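Local coordinates for uncharacterized hypothetical protein (Parabacteroides merdae, PDB 4EI0) that is of unknown function but belongs to the DUF4466 family and has a chain rich in antiparallel beta-sheet, at residues B[58-63]-B[121-126]; B[30-35]-B[116-121]. All coordinates share one frame; numbering follows the deposited sequence. Where two conformers were deposited one is given.

Contact 1 (B[58-63]-B[121-126]); sequences SSIAGA and RGKDVQ
Ser59 meets Gln126 where strands 51-58 and 124-133, antiparallel neighbours in a five-stranded sheet, come to the end of their pairing. Two hydrogen bonds join this residue pair, and only one is backbone to backbone: Ser59 N donates to Gln126 O at 2.9 Å. The other uses a side chain in place of a carbonyl, Gln126 N reaching Ser59 OG at 2.9 Å with a nearly straight N-H...O angle of 168°. With OG between its own backbone N and carbonyl carbon (chi1 61°), the hydroxyl lies within reach of Gln126 N.

The tight part continues with Ile60, whose CD1 lies 3.7 Å from Asp124 O. In the one of its two conformers described here, the buried Val125 also brings its CG2 methyl against Ile60 CD1. The outer side is looser. There the aliphatic part of Lys123 crosses Ile60 at about a right angle, Lys123 CD to Ile60 CD1 at 4.0 Å, the rest of the chain running off from Ile60, and the side chain of exposed Asp124 also turns away. Between Ser59 and Asp124 a water replaces a direct bond: it donates to Asp124 O at 2.6 Å and lies 2.6 Å from Ser59 OG.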
loop_
_atom_site.group_PDB
_atom_site.type_symbol
_atom_site.label_atom_id
_atom_site.label_comp_id
_atom_site.label_asym_id
_atom_site.label_seq_id
_atom_site.Cartn_x
_atom_site.Cartn_y
_atom_site.Cartn_z
ATOM N N SER B 58 -21.870 -12.085 11.180
ATOM C CA SER B 58 -22.900 -12.382 10.162
ATOM C C SER B 58 -24.201 -12.747 10.835
ATOM O O SER B 58 -24.199 -13.177 11.986
ATOM C CB SER B 58 -22.497 -13.570 9.282
ATOM O OG SER B 58 -22.305 -14.702 10.078
ATOM N N SER B 59 -25.305 -12.621 10.105
ATOM C CA SER B 59 -26.628 -12.865 10.688
ATOM C C SER B 59 -26.941 -14.373 10.711
ATOM O O SER B 59 -27.773 -14.785 11.459
ATOM C CB SER B 59 -27.717 -12.094 9.927
ATOM O OG SER B 59 -27.756 -12.509 8.597
ATOM N N ILE B 60 -26.283 -15.154 9.874
ATOM C CA ILE B 60 -26.372 -16.606 9.898
ATOM C C ILE B 60 -24.909 -17.063 9.851
ATOM O O ILE B 60 -24.115 -16.631 8.990
ATOM C CB ILE B 60 -27.137 -17.156 8.683
ATOM C CG1 ILE B 60 -28.619 -16.730 8.690
ATOM C CG2 ILE B 60 -27.046 -18.655 8.670
ATOM C CD1 ILE B 60 -29.323 -17.019 7.375
ATOM N N ALA B 61 -24.544 -17.950 10.764
ATOM C CA ALA B 61 -23.162 -18.360 10.900
ATOM C C ALA B 61 -22.641 -18.950 9.616
ATOM O O ALA B 61 -23.286 -19.798 9.025
ATOM C CB ALA B 61 -23.053 -19.391 12.019
ATOM N N GLY B 62 -21.449 -18.560 9.204
ATOM C CA GLY B 62 -20.904 -19.058 7.956
ATOM C C GLY B 62 -20.479 -20.514 8.044
ATOM O O GLY B 62 -20.227 -20.982 9.132
ATOM N N ALA B 63 -20.360 -21.219 6.915
ATOM C CA ALA B 63 -19.805 -22.581 6.924
ATOM C C ALA B 63 -18.319 -22.526 7.267
ATOM O O ALA B 63 -17.670 -21.469 7.156
ATOM C CB ALA B 63 -19.985 -23.285 5.557
ATOM N N ARG B 121 -29.887 -21.136 2.838
ATOM C CA ARG B 121 -30.511 -21.355 1.501
ATOM C C ARG B 121 -31.843 -20.653 1.433
ATOM O O ARG B 121 -32.651 -20.762 2.353
ATOM C CB ARG B 121 -30.734 -22.851 1.222
ATOM C CG ARG B 121 -31.247 -23.168 -0.167
ATOM C CD ARG B 121 -31.594 -24.630 -0.350
ATOM N NE ARG B 121 -30.402 -25.456 -0.196
ATOM C CZ ARG B 121 -29.475 -25.641 -1.131
ATOM N NH1 ARG B 121 -29.607 -25.168 -2.365
ATOM N NH2 ARG B 121 -28.414 -26.328 -0.841
ATOM N N GLY B 122 -32.067 -19.901 0.367
ATOM C CA GLY B 122 -33.281 -19.124 0.264
ATOM C C GLY B 122 -33.494 -18.020 1.268
ATOM O O GLY B 122 -34.569 -17.475 1.267
ATOM N N LYS B 123 -32.508 -17.649 2.109
ATOM C CA LYS B 123 -32.768 -16.594 3.131
ATOM C C LYS B 123 -31.943 -15.361 2.813
ATOM O O LYS B 123 -31.291 -15.326 1.810
ATOM C CB LYS B 123 -32.445 -17.100 4.531
ATOM C CG LYS B 123 -33.317 -18.246 5.002
ATOM C CD LYS B 123 -32.698 -18.907 6.219
ATOM C CE LYS B 123 -33.318 -20.261 6.517
ATOM N NZ LYS B 123 -34.669 -20.080 7.050
ATOM N N ASP B 124 -31.978 -14.364 3.666
ATOM C CA ASP B 124 -31.169 -13.152 3.513
ATOM C C ASP B 124 -30.033 -13.269 4.538
ATOM O O ASP B 124 -30.207 -13.902 5.585
ATOM C CB ASP B 124 -32.006 -11.901 3.859
ATOM C CG ASP B 124 -32.867 -11.375 2.680
ATOM O OD1 ASP B 124 -33.043 -12.052 1.650
ATOM O OD2 ASP B 124 -33.372 -10.231 2.787
ATOM N N VAL B 125 -28.874 -12.687 4.250
ATOM C CA VAL B 125 -27.795 -12.618 5.238
ATOM C C VAL B 125 -27.270 -11.190 5.278
ATOM O O VAL B 125 -27.098 -10.551 4.228
ATOM C CB VAL B 125 -26.586 -13.537 4.933
ATOM C CG1 VAL B 125 -25.561 -13.461 6.075
ATOM C CG2 VAL B 125 -27.006 -14.987 4.710
ATOM N N GLN B 126 -27.018 -10.684 6.475
ATOM C CA GLN B 126 -26.425 -9.342 6.622
ATOM C C GLN B 126 -25.210 -9.411 7.515
ATOM O O GLN B 126 -24.966 -10.411 8.218
ATOM C CB GLN B 126 -27.416 -8.312 7.140
ATOM C CG GLN B 126 -27.990 -8.632 8.483
ATOM C CD GLN B 126 -29.149 -7.724 8.804
ATOM O OE1 GLN B 126 -30.137 -7.665 8.077
ATOM N NE2 GLN B 126 -29.033 -7.006 9.902
HETATM O O HOH W 1 -30.247 -13.265 8.133
#

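Contact 2 (B[30-35]-B[116-121])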
loop_
_atom_site.group_PDB
_atom_site.type_symbol
_atom_site.label_atom_id
_atom_site.label_comp_id
_atom_site.label_asym_id
_atom_site.label_seq_id
_atom_site.Cartn_x
_atom_site.Cartn_y
_atom_site.Cartn_z
ATOM N N ASN B 30 -25.886 -15.715 -5.106
ATOM C CA ASN B 30 -25.181 -16.184 -3.932
ATOM C C ASN B 30 -25.717 -17.622 -3.650
ATOM O O ASN B 30 -26.838 -17.779 -3.163
ATOM C CB ASN B 30 -25.500 -15.259 -2.756
ATOM C CG ASN B 30 -25.002 -13.850 -2.956
ATOM O OD1 ASN B 30 -23.846 -13.655 -3.312
ATOM N ND2 ASN B 30 -25.852 -12.864 -2.679
ATOM N N ILE B 31 -24.910 -18.620 -4.011
ATOM C CA ILE B 31 -25.237 -20.031 -3.962
ATOM C C ILE B 31 -24.530 -20.711 -2.762
ATOM O O ILE B 31 -23.328 -20.516 -2.514
ATOM C CB ILE B 31 -24.828 -20.724 -5.293
ATOM C CG1 ILE B 31 -25.623 -20.116 -6.458
ATOM C CG2 ILE B 31 -25.163 -22.245 -5.260
ATOM C CD1 ILE B 31 -25.036 -20.447 -7.822
ATOM N N VAL B 32 -25.274 -21.531 -2.047
ATOM C CA VAL B 32 -24.747 -22.369 -0.963
ATOM C C VAL B 32 -23.441 -23.057 -1.339
ATOM O O VAL B 32 -23.282 -23.516 -2.471
ATOM C CB VAL B 32 -25.803 -23.391 -0.462
ATOM C CG1 VAL B 32 -25.186 -24.348 0.551
ATOM C CG2 VAL B 32 -26.991 -22.641 0.177
ATOM N N GLY B 33 -22.476 -23.041 -0.413
ATOM C CA GLY B 33 -21.169 -23.619 -0.689
ATOM C C GLY B 33 -20.204 -22.618 -1.293
ATOM O O GLY B 33 -19.036 -22.850 -1.263
ATOM N N ASN B 34 -20.677 -21.509 -1.844
ATOM C CA ASN B 34 -19.772 -20.510 -2.484
ATOM C C ASN B 34 -19.468 -19.404 -1.450
ATOM O O ASN B 34 -20.069 -19.297 -0.385
ATOM C CB ASN B 34 -20.459 -19.797 -3.691
ATOM C CG ASN B 34 -20.368 -20.574 -4.995
ATOM O OD1 ASN B 34 -19.800 -21.624 -5.036
ATOM N ND2 ASN B 34 -20.969 -20.036 -6.070
ATOM N N GLU B 35 -18.545 -18.561 -1.800
ATOM C CA GLU B 35 -18.187 -17.462 -0.926
ATOM C C GLU B 35 -18.851 -16.149 -1.335
ATOM O O GLU B 35 -19.162 -15.941 -2.517
ATOM C CB GLU B 35 -16.663 -17.369 -0.879
ATOM C CG GLU B 35 -16.011 -16.978 -2.168
ATOM C CD GLU B 35 -14.511 -17.289 -2.219
ATOM O OE1 GLU B 35 -13.983 -18.212 -1.540
ATOM O OE2 GLU B 35 -13.851 -16.555 -2.962
ATOM N N ILE B 116 -21.174 -19.585 2.299
ATOM C CA ILE B 116 -22.629 -19.633 2.436
ATOM C C ILE B 116 -23.026 -20.998 2.943
ATOM O O ILE B 116 -22.669 -21.991 2.331
ATOM C CB ILE B 116 -23.341 -19.265 1.068
ATOM C CG1 ILE B 116 -22.929 -17.875 0.597
ATOM C CG2 ILE B 116 -24.833 -19.320 1.161
ATOM C CD1 ILE B 116 -23.216 -17.558 -0.856
ATOM N N PRO B 117 -23.721 -21.067 4.116
ATOM C CA PRO B 117 -24.003 -22.376 4.728
ATOM C C PRO B 117 -25.364 -22.864 4.243
ATOM O O PRO B 117 -26.178 -22.044 3.815
ATOM C CB PRO B 117 -24.090 -22.041 6.203
ATOM C CG PRO B 117 -24.767 -20.673 6.190
ATOM C CD PRO B 117 -24.135 -19.970 5.026
ATOM N N GLU B 118 -25.593 -24.174 4.305
ATOM C CA GLU B 118 -26.897 -24.773 3.962
ATOM C C GLU B 118 -28.053 -24.064 4.651
ATOM O O GLU B 118 -29.096 -23.851 4.050
ATOM C CB GLU B 118 -26.904 -26.267 4.328
ATOM C CG GLU B 118 -28.242 -26.991 4.093
ATOM C CD GLU B 118 -28.688 -26.897 2.631
ATOM O OE1 GLU B 118 -27.844 -26.900 1.728
ATOM O OE2 GLU B 118 -29.879 -26.773 2.376
ATOM N N GLU B 119 -27.888 -23.704 5.914
ATOM C CA GLU B 119 -28.990 -23.052 6.623
ATOM C C GLU B 119 -29.369 -21.665 6.061
ATOM O O GLU B 119 -30.422 -21.153 6.403
ATOM C CB GLU B 119 -28.731 -23.028 8.149
ATOM C CG GLU B 119 -28.134 -21.774 8.742
ATOM C CD GLU B 119 -28.414 -21.634 10.246
ATOM O OE1 GLU B 119 -29.544 -21.251 10.616
ATOM O OE2 GLU B 119 -27.506 -21.871 11.070
ATOM N N ALA B 120 -28.522 -21.051 5.213
ATOM C CA ALA B 120 -28.849 -19.746 4.612
ATOM C C ALA B 120 -29.667 -19.903 3.320
ATOM O O ALA B 120 -30.106 -18.902 2.785
ATOM C CB ALA B 120 -27.604 -18.920 4.339
ATOM N N ARG B 121 -29.887 -21.136 2.838
ATOM C CA ARG B 121 -30.511 -21.355 1.501
ATOM C C ARG B 121 -31.843 -20.653 1.433
ATOM O O ARG B 121 -32.651 -20.762 2.353
ATOM C CB ARG B 121 -30.734 -22.851 1.222
ATOM C CG ARG B 121 -31.247 -23.168 -0.167
ATOM C CD ARG B 121 -31.594 -24.630 -0.350
ATOM N NE ARG B 121 -30.402 -25.456 -0.196
ATOM C CZ ARG B 121 -29.475 -25.641 -1.131
ATOM N NH1 ARG B 121 -29.607 -25.168 -2.365
ATOM N NH2 ARG B 121 -28.414 -26.328 -0.841
#
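Val32 and Ile116 lie side by side, their CA atoms 4.9 Å apart, and the side chain of Ile116 points into the bend formed by 30-35. From its CB outward, Ile116 meets mostly backbone. Ile116 CB lies 3.6 Å from Asn34 O, and CG1 approaches the same oxygen. Ile116 CG2, anti to the backbone N, rests against Val32 CA and lies 4.1 Å from Val32 CG2. The tip, Ile116 CD1, touches Ile31 O at 3.4 Å and the CB of Asn30, whose side-chain ND2 donates to Lys147 O.

The bend is a type II beta turn from Ile31 to Asn34, closed by Asn34 N to Ile31 O, with Gly33 at positive phi (90°). The backbone of Ile116 is bonded to the turn at both its N and its O: Ile116 N donates to Asn34 O with an N-H...O angle of 178°, and Gly33 N donates to Ile116 O at 2.9 Å.

The same CG2 methyl of Val32 lies 4.0 Å above the guanidinium plane of Arg121, over its centre. That group is held side-on by Glu118, Arg121 NH2 to Glu118 OE1 at 2.7 Å and NE to OE2, both carboxylate oxygens lying close to its plane. An alanine in place of Arg121 would probably leave the Glu118 carboxylate without its charged mate and Val32 CG2 without the flat surface beneath it. NH2 also forms a salt bridge with Asp152, and NH1 bonds Lys150 O.

Overall arrangement
From the N terminus, the loop after strand 17-22 supplies 30-35, and the chain passes through strands 35-43 and 51-58 before reaching 58-63. Contact 2 closes the first loop when 116-121 returns, with 80 residues between, just after strand 107-115; contact 1 closes the second when 121-126 enters strand 124-133. The segments alternate, so the two closures cross, and they share Arg121. Contact 2 ties together connections at the end of the sheet holding strands 35-43 and 107-115, while contact 1 belongs to the sheet holding 51-58 and 124-133. Their centres are 8 Å apart, and Ile60 CD1 packs 3.9 Å from Ala120 CA, bringing the two contacts together.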